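Local structure of GH127 beta-L-arabinofuranoside (Geobacillus stearothermophilus, 4QK0) at residues Thr274-Leu279 against Lys289-Thr294; Ala339-Thr344 against Gly425-Leu430; Arg346-Glu351 against Lys355-Met360. The protein probably hydrolyses beta-L-arabinofuranosides to release L-arabinose, as a member of glycoside hydrolase family 127. All coordinates share one frame; numbering follows the deposited sequence.

Contact 1: Thr274-Leu279 against Lys289-Thr294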
# COMPACT_ATOMS: atom_id res chain seq x y z
N THR A 274 3.60 -26.16 12.14
CA THR A 274 4.75 -26.97 12.45
C THR A 274 4.33 -28.04 13.54
O THR A 274 4.64 -29.20 13.42
CB THR A 274 5.87 -26.10 12.96
OG1 THR A 274 6.38 -25.26 11.91
CG2 THR A 274 7.03 -26.93 13.54
N ALA A 275 3.56 -27.61 14.53
CA ALA A 275 3.02 -28.48 15.53
C ALA A 275 2.04 -29.53 14.91
O ALA A 275 2.12 -30.72 15.20
CB ALA A 275 2.35 -27.72 16.64
N MSE A 276 1.17 -29.07 14.04
CA MSE A 276 0.23 -29.96 13.41
C MSE A 276 0.92 -31.06 12.66
O MSE A 276 0.49 -32.21 12.74
CB MSE A 276 -0.69 -29.22 12.45
CG MSE A 276 -1.61 -28.28 13.23
SE MSE A 276 -2.50 -27.10 11.92
CE MSE A 276 -3.32 -28.30 10.61
N ALA A 277 1.99 -30.74 11.94
CA ALA A 277 2.72 -31.73 11.16
C ALA A 277 3.45 -32.76 12.03
O ALA A 277 3.46 -33.94 11.72
CB ALA A 277 3.70 -31.07 10.24
N GLY A 278 4.06 -32.27 13.11
CA GLY A 278 4.68 -33.14 14.12
C GLY A 278 3.66 -34.09 14.76
O GLY A 278 3.95 -35.25 14.90
N LEU A 279 2.49 -33.60 15.13
CA LEU A 279 1.45 -34.42 15.70
C LEU A 279 0.86 -35.42 14.69
O LEU A 279 0.68 -36.57 15.02
CB LEU A 279 0.32 -33.60 16.22
CG LEU A 279 0.64 -32.78 17.46
CD1 LEU A 279 -0.42 -31.69 17.63
CD2 LEU A 279 0.74 -33.66 18.70
N LYS A 289 -2.75 -34.96 8.93
CA LYS A 289 -1.81 -35.03 7.85
C LYS A 289 -2.33 -34.35 6.59
O LYS A 289 -1.61 -33.61 5.94
CB LYS A 289 -1.49 -36.49 7.52
CG LYS A 289 -0.56 -36.69 6.34
CD LYS A 289 -0.09 -38.14 6.22
CE LYS A 289 0.47 -38.37 4.83
NZ LYS A 289 1.37 -39.53 4.77
N GLN A 290 -3.57 -34.62 6.25
CA GLN A 290 -4.20 -34.03 5.07
C GLN A 290 -4.41 -32.55 5.23
O GLN A 290 -4.20 -31.83 4.29
CB GLN A 290 -5.54 -34.68 4.78
CG GLN A 290 -5.35 -35.91 3.91
CD GLN A 290 -6.58 -36.78 3.87
OE1 GLN A 290 -7.69 -36.34 4.19
NE2 GLN A 290 -6.39 -38.05 3.50
N ALA A 291 -4.80 -32.11 6.42
CA ALA A 291 -4.92 -30.67 6.69
C ALA A 291 -3.59 -29.96 6.46
O ALA A 291 -3.54 -28.96 5.79
CB ALA A 291 -5.42 -30.43 8.10
N CYS A 292 -2.51 -30.56 6.96
CA CYS A 292 -1.17 -30.05 6.76
C CYS A 292 -0.82 -29.96 5.31
O CYS A 292 -0.21 -28.98 4.92
CB CYS A 292 -0.11 -30.89 7.47
SG CYS A 292 -0.21 -30.71 9.29
N GLN A 293 -1.17 -30.98 4.53
CA GLN A 293 -0.79 -31.01 3.14
C GLN A 293 -1.54 -29.95 2.39
O GLN A 293 -0.99 -29.35 1.49
CB GLN A 293 -1.00 -32.38 2.50
CG GLN A 293 0.05 -33.39 2.98
CD GLN A 293 -0.30 -34.87 2.67
OE1 GLN A 293 -1.46 -35.30 2.77
NE2 GLN A 293 0.72 -35.65 2.33
N THR A 294 -2.80 -29.73 2.74
CA THR A 294 -3.64 -28.76 2.09
C THR A 294 -3.09 -27.36 2.40
O THR A 294 -2.99 -26.54 1.52
CB THR A 294 -5.08 -28.90 2.59
OG1 THR A 294 -5.56 -30.16 2.15
CG2 THR A 294 -5.99 -27.81 2.05

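Contact 2: Ala339-Thr344 against Gly425-Leu430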
# COMPACT_ATOMS: atom_id res chain seq x y z
N ALA A 339 10.39 -19.58 10.52
CA ALA A 339 9.31 -20.52 10.90
C ALA A 339 8.96 -21.47 9.74
O ALA A 339 8.63 -22.63 9.96
CB ALA A 339 8.08 -19.77 11.30
N LEU A 340 9.08 -20.99 8.51
CA LEU A 340 8.82 -21.86 7.39
C LEU A 340 9.86 -22.98 7.36
O LEU A 340 9.56 -24.13 7.07
CB LEU A 340 8.82 -21.08 6.11
CG LEU A 340 8.66 -21.78 4.77
CD1 LEU A 340 7.37 -22.59 4.72
CD2 LEU A 340 8.68 -20.74 3.66
N VAL A 341 11.09 -22.65 7.65
CA VAL A 341 12.11 -23.68 7.70
C VAL A 341 11.74 -24.77 8.74
O VAL A 341 11.86 -25.96 8.45
CB VAL A 341 13.48 -23.09 8.03
CG1 VAL A 341 14.51 -24.21 8.26
CG2 VAL A 341 13.94 -22.18 6.90
N PHE A 342 11.33 -24.36 9.92
CA PHE A 342 10.92 -25.31 10.96
C PHE A 342 9.80 -26.21 10.44
O PHE A 342 9.81 -27.42 10.67
CB PHE A 342 10.43 -24.66 12.26
CG PHE A 342 11.43 -23.75 12.94
CD1 PHE A 342 12.80 -23.96 12.86
CD2 PHE A 342 10.97 -22.68 13.70
CE1 PHE A 342 13.69 -23.12 13.52
CE2 PHE A 342 11.87 -21.83 14.39
CZ PHE A 342 13.24 -22.06 14.30
N TRP A 343 8.82 -25.61 9.78
CA TRP A 343 7.69 -26.35 9.26
C TRP A 343 8.16 -27.40 8.27
O TRP A 343 7.75 -28.56 8.38
CB TRP A 343 6.74 -25.42 8.58
CG TRP A 343 5.49 -26.04 8.14
CD1 TRP A 343 4.93 -27.20 8.61
CD2 TRP A 343 4.55 -25.51 7.19
NE1 TRP A 343 3.73 -27.41 8.00
CE2 TRP A 343 3.46 -26.39 7.15
CE3 TRP A 343 4.52 -24.36 6.41
CZ2 TRP A 343 2.34 -26.18 6.30
CZ3 TRP A 343 3.42 -24.14 5.57
CH2 TRP A 343 2.34 -25.04 5.53
N THR A 344 9.05 -27.03 7.36
CA THR A 344 9.48 -27.96 6.34
C THR A 344 10.12 -29.20 6.96
O THR A 344 9.98 -30.31 6.45
CB THR A 344 10.50 -27.34 5.36
OG1 THR A 344 11.65 -26.86 6.08
CG2 THR A 344 9.87 -26.16 4.60
N GLY A 425 23.32 -27.44 11.08
CA GLY A 425 23.76 -28.82 10.96
C GLY A 425 22.67 -29.84 11.15
O GLY A 425 22.71 -30.89 10.53
N HIS A 426 21.65 -29.49 11.92
CA HIS A 426 20.53 -30.38 12.19
C HIS A 426 19.60 -30.53 10.99
O HIS A 426 18.73 -31.36 11.02
CB HIS A 426 19.64 -29.84 13.28
CG HIS A 426 20.28 -29.69 14.61
ND1 HIS A 426 21.64 -29.56 14.75
CD2 HIS A 426 19.75 -29.57 15.86
CE1 HIS A 426 21.93 -29.40 16.02
NE2 HIS A 426 20.81 -29.40 16.71
N TYR A 427 19.75 -29.71 9.94
CA TYR A 427 18.84 -29.78 8.80
C TYR A 427 19.43 -30.48 7.58
O TYR A 427 18.74 -30.68 6.59
CB TYR A 427 18.35 -28.34 8.39
CG TYR A 427 17.58 -27.65 9.48
CD1 TYR A 427 18.24 -27.10 10.59
CD2 TYR A 427 16.20 -27.61 9.47
CE1 TYR A 427 17.55 -26.50 11.64
CE2 TYR A 427 15.50 -27.02 10.51
CZ TYR A 427 16.19 -26.46 11.58
OH TYR A 427 15.51 -25.86 12.60
N ILE A 428 20.71 -30.77 7.59
CA ILE A 428 21.35 -31.31 6.39
C ILE A 428 20.89 -32.75 6.11
O ILE A 428 20.64 -33.10 4.96
CB ILE A 428 22.87 -31.26 6.54
CG1 ILE A 428 23.34 -29.82 6.73
CG2 ILE A 428 23.57 -31.84 5.32
CD1 ILE A 428 24.78 -29.68 7.13
N TYR A 429 20.87 -33.57 7.16
CA TYR A 429 20.66 -35.04 7.04
C TYR A 429 19.49 -35.48 7.87
O TYR A 429 19.14 -34.83 8.85
CB TYR A 429 21.91 -35.84 7.51
CG TYR A 429 23.22 -35.48 6.81
CD1 TYR A 429 23.55 -35.98 5.56
CD2 TYR A 429 24.14 -34.65 7.43
CE1 TYR A 429 24.73 -35.63 4.94
CE2 TYR A 429 25.33 -34.32 6.82
CZ TYR A 429 25.62 -34.80 5.57
OH TYR A 429 26.84 -34.45 4.97
N LEU A 430 18.85 -36.56 7.47
CA LEU A 430 17.88 -37.24 8.34
C LEU A 430 18.14 -38.76 8.30
O LEU A 430 18.06 -39.40 7.24
CB LEU A 430 16.45 -36.95 7.90
CG LEU A 430 15.39 -37.68 8.71
CD1 LEU A 430 15.27 -37.14 10.13
CD2 LEU A 430 14.04 -37.60 7.99

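Contact 3: Arg346-Glu351 against Lys355-Met360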
# COMPACT_ATOMS: atom_id res chain seq x y z
N ARG A 346 9.38 -30.70 9.78
CA ARG A 346 8.34 -31.60 10.21
C ARG A 346 7.59 -32.20 9.05
O ARG A 346 7.10 -33.34 9.14
CB ARG A 346 7.34 -30.90 11.13
CG ARG A 346 7.94 -30.47 12.45
CD ARG A 346 8.44 -31.65 13.25
NE ARG A 346 8.65 -31.34 14.66
CZ ARG A 346 9.05 -32.22 15.58
NH1 ARG A 346 9.27 -33.48 15.24
NH2 ARG A 346 9.26 -31.84 16.85
N MSE A 347 7.43 -31.43 7.96
CA MSE A 347 6.72 -32.00 6.79
C MSE A 347 7.56 -33.15 6.28
O MSE A 347 7.03 -34.14 5.86
CB MSE A 347 6.48 -31.03 5.66
CG MSE A 347 5.49 -29.90 5.98
SE MSE A 347 3.70 -30.54 6.41
CE MSE A 347 3.11 -31.17 4.65
N LEU A 348 8.86 -33.00 6.26
CA LEU A 348 9.74 -34.06 5.82
C LEU A 348 9.60 -35.33 6.66
O LEU A 348 9.73 -36.41 6.15
CB LEU A 348 11.18 -33.61 5.86
CG LEU A 348 11.54 -32.73 4.67
CD1 LEU A 348 12.91 -32.10 4.87
CD2 LEU A 348 11.48 -33.52 3.38
N GLU A 349 9.34 -35.19 7.95
CA GLU A 349 9.13 -36.34 8.83
C GLU A 349 7.77 -36.96 8.58
O GLU A 349 7.56 -38.13 8.83
CB GLU A 349 9.31 -35.93 10.29
CG GLU A 349 10.79 -35.59 10.57
CD GLU A 349 11.03 -34.87 11.91
OE1 GLU A 349 10.06 -34.74 12.71
OE2 GLU A 349 12.18 -34.43 12.16
N LEU A 350 6.86 -36.20 8.01
CA LEU A 350 5.55 -36.71 7.69
C LEU A 350 5.47 -37.42 6.35
O LEU A 350 4.67 -38.33 6.15
CB LEU A 350 4.61 -35.53 7.69
CG LEU A 350 3.12 -35.71 7.55
CD1 LEU A 350 2.60 -36.61 8.66
CD2 LEU A 350 2.47 -34.33 7.61
N GLU A 351 6.31 -36.99 5.41
CA GLU A 351 6.34 -37.55 4.09
C GLU A 351 7.66 -37.05 3.43
O GLU A 351 7.95 -35.84 3.36
CB GLU A 351 5.11 -37.09 3.36
CG GLU A 351 4.93 -37.63 1.95
CD GLU A 351 4.03 -36.72 1.11
OE1 GLU A 351 3.31 -35.87 1.69
OE2 GLU A 351 4.09 -36.81 -0.14
N LYS A 355 9.97 -31.65 -2.51
CA LYS A 355 9.38 -30.29 -2.57
C LYS A 355 9.42 -29.58 -1.23
O LYS A 355 9.51 -28.38 -1.20
CB LYS A 355 7.97 -30.32 -3.14
CG LYS A 355 6.89 -30.74 -2.14
CD LYS A 355 5.57 -31.20 -2.83
CE LYS A 355 4.65 -31.94 -1.87
NZ LYS A 355 3.22 -31.64 -2.00
N TYR A 356 9.45 -30.32 -0.13
CA TYR A 356 9.56 -29.74 1.20
C TYR A 356 10.95 -29.20 1.41
O TYR A 356 11.16 -28.10 1.97
CB TYR A 356 9.21 -30.75 2.32
CG TYR A 356 7.81 -31.38 2.19
CD1 TYR A 356 6.72 -30.61 1.84
CD2 TYR A 356 7.58 -32.71 2.47
CE1 TYR A 356 5.46 -31.15 1.73
CE2 TYR A 356 6.32 -33.27 2.35
CZ TYR A 356 5.27 -32.50 1.96
OH TYR A 356 4.01 -33.02 1.86
N ALA A 357 11.93 -29.99 1.01
CA ALA A 357 13.29 -29.58 1.22
C ALA A 357 13.66 -28.46 0.24
O ALA A 357 14.54 -27.68 0.53
CB ALA A 357 14.24 -30.77 1.11
N ASP A 358 13.00 -28.43 -0.90
CA ASP A 358 13.19 -27.39 -1.91
C ASP A 358 12.80 -26.05 -1.32
O ASP A 358 13.59 -25.10 -1.40
CB ASP A 358 12.38 -27.66 -3.17
CG ASP A 358 12.98 -28.79 -4.01
OD1 ASP A 358 14.19 -29.19 -3.84
OD2 ASP A 358 12.23 -29.25 -4.91
N VAL A 359 11.69 -26.01 -0.61
CA VAL A 359 11.27 -24.82 0.11
C VAL A 359 12.19 -24.46 1.25
O VAL A 359 12.54 -23.27 1.46
CB VAL A 359 9.83 -24.94 0.57
CG1 VAL A 359 9.41 -23.80 1.44
CG2 VAL A 359 8.93 -24.94 -0.64
N MSE A 360 12.57 -25.46 2.04
CA MSE A 360 13.48 -25.24 3.13
C MSE A 360 14.69 -24.53 2.58
O MSE A 360 15.18 -23.58 3.18
CB MSE A 360 13.88 -26.63 3.69
CG MSE A 360 14.88 -26.52 4.81
SE MSE A 360 15.50 -28.26 5.52
CE MSE A 360 13.88 -28.66 6.27

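Contact 1: Thr274-Leu279 against Lys289-Thr294
C292 pushes its SG into the shallow dip between M276 and A277 on the facing helix. The sulfur sits 3.5 Å from M276 CB and 3.4 Å from A277 N, so it rests on the turn of backbone that joins these two residues as much as on their side chains. A277 CB flanks the same SG at 4.0 Å. With SG anti to the carbonyl carbon of its own residue (chi1 -70°), C292 extends straight across the gap between the helices, and the backbones are close here: the CA atoms of A277 and C292 are 6.1 Å apart.

M276, modelled as selenomethionine, makes the second overlap. Its chain runs out nearly extended to SE and then bends at chi3 (54°), which brings the terminal CE to 3.9 Å from A291 CB. CE therefore comes alongside the small alanine while CB of the same residue meets the cysteine, and the long side chain spans two consecutive residues of 289-294. The touching residues are all buried; their side chains meet by van der Waals contact, with SG also resting against the backbone nitrogen of A277.

The residues between the helices are mostly small, consistent with the 9.0 Å between the axes of the two short segments, whose N-to-C directions are 141° apart. L288 and L295, from the second helix, also pack on M276, while A277 and C292 both touch M347 of helix 334-350, so a third helix backs the seam.

Helices 266-283 and 286-302 follow each other through a very short turn and run roughly antiparallel: they form a helical hairpin, consistent with the six-hairpin (alpha/alpha) barrel of the GH127 catalytic domain.

Contact 2: Ala339-Thr344 against Gly425-Leu430
Y427 reaches across to V341 and F342 with its ring. Its CB is directed at the helix, and CG lies anti to the carbonyl carbon (chi1 -62°), which sends the ring out from the loop toward 339-344. Along one side of the ring, CD2 comes within 4.0 Å of V341 CG1, and the next atom, CE2, is nearer still, 3.7 Å from the same methyl. That methyl approaches the ring at a slant. Further out, CZ passes 4.4 Å from F342 CD1, and the tip, OH, settles at the edge of the phenyl ring, near its plane, 3.3 Å from F342 CD1 and 3.4 Å from F342 CE1. F342 starts out pointing away from the loop; its ring swings back to offer this edge to the hydroxyl. R345, one residue beyond the helix segment, makes a cation-pi contact with the Y427 ring. With an alanine here, V341 CG1 would probably face a gap, and the F342 edge and R345 would lose the aromatic group they meet.

L420 of helix 413-422 touches both V341 and Y427, and A363 of helix 354-365 packs on V341. Y427 thus lies among helices of the catalytic domain, just before the chain enters strand 429-431, which pairs antiparallel with 436-438.

Contact 3: Arg346-Glu351 against Lys355-Met360
Y356 fills the hollow formed by M347, L348 and E351, where two consecutive helices fold back on each other as an antiparallel hairpin. The axes of the short segments are 9.4 Å apart and their directions differ by 169°, and the tyrosine is the largest bump crossing the gap.

M347, a selenomethionine, roofs one face of the ring. Its CB stands almost directly above the centre, 3.7 Å from the centroid and only 10° off the normal, in a CH-pi contact. The bends at chi2 and chi3 fold the chain back over the ring, keeping SE above the face, 5.3 Å from the centroid, in a distant Met-aromatic contact, and CE drops to 3.7 Å from Y356 CZ. W296 of helix 286-302 meets the same ring edge-to-face.

L348 slides past the tyrosine in the opposite direction. One of its branches, CD2, tucks against Y356 CB at 3.7 Å; the other, CD1, points into the notch between A357 and M360, with A357 CB 4.2 Å away. The leucine is thus a second bump from the first helix, fitting beside the root of the tyrosine.

The far end of the hollow is polar. The backbone carbonyl oxygen E351 O lies in the ring plane at its edge, 3.2 Å from Y356 CE2. E351 is the first residue to leave the helix, and its side chain, with CG anti to the backbone N, brings the carboxylate to the ring's tip with its plane nearly perpendicular to the ring. OE1 also takes a hydrogen bond from Q293, and OE2 forms a salt bridge with K511. Y356 OH donates to E351 OE1 over 2.9 Å, arriving from above the carboxylate plane, 54° out of it.

Overall arrangement
Going along the chain from the N terminus, contact 1 comes first: it shuts the short turn between helices 266-283 and 286-302 and is complete before the others begin. Helix 334-350 then enters contact 2 with its middle and contact 3 with its C-terminal end. Contact 3 closes almost at once, as the chain turns into helix 354-365, and so nests inside the long loop that contact 2 closes only at 425-430. T274 packs on W343, and A277 packs on R346, bringing the first hairpin against the second. Together they join consecutive helices of the catalytic domain to the chain leading into strand 429-431.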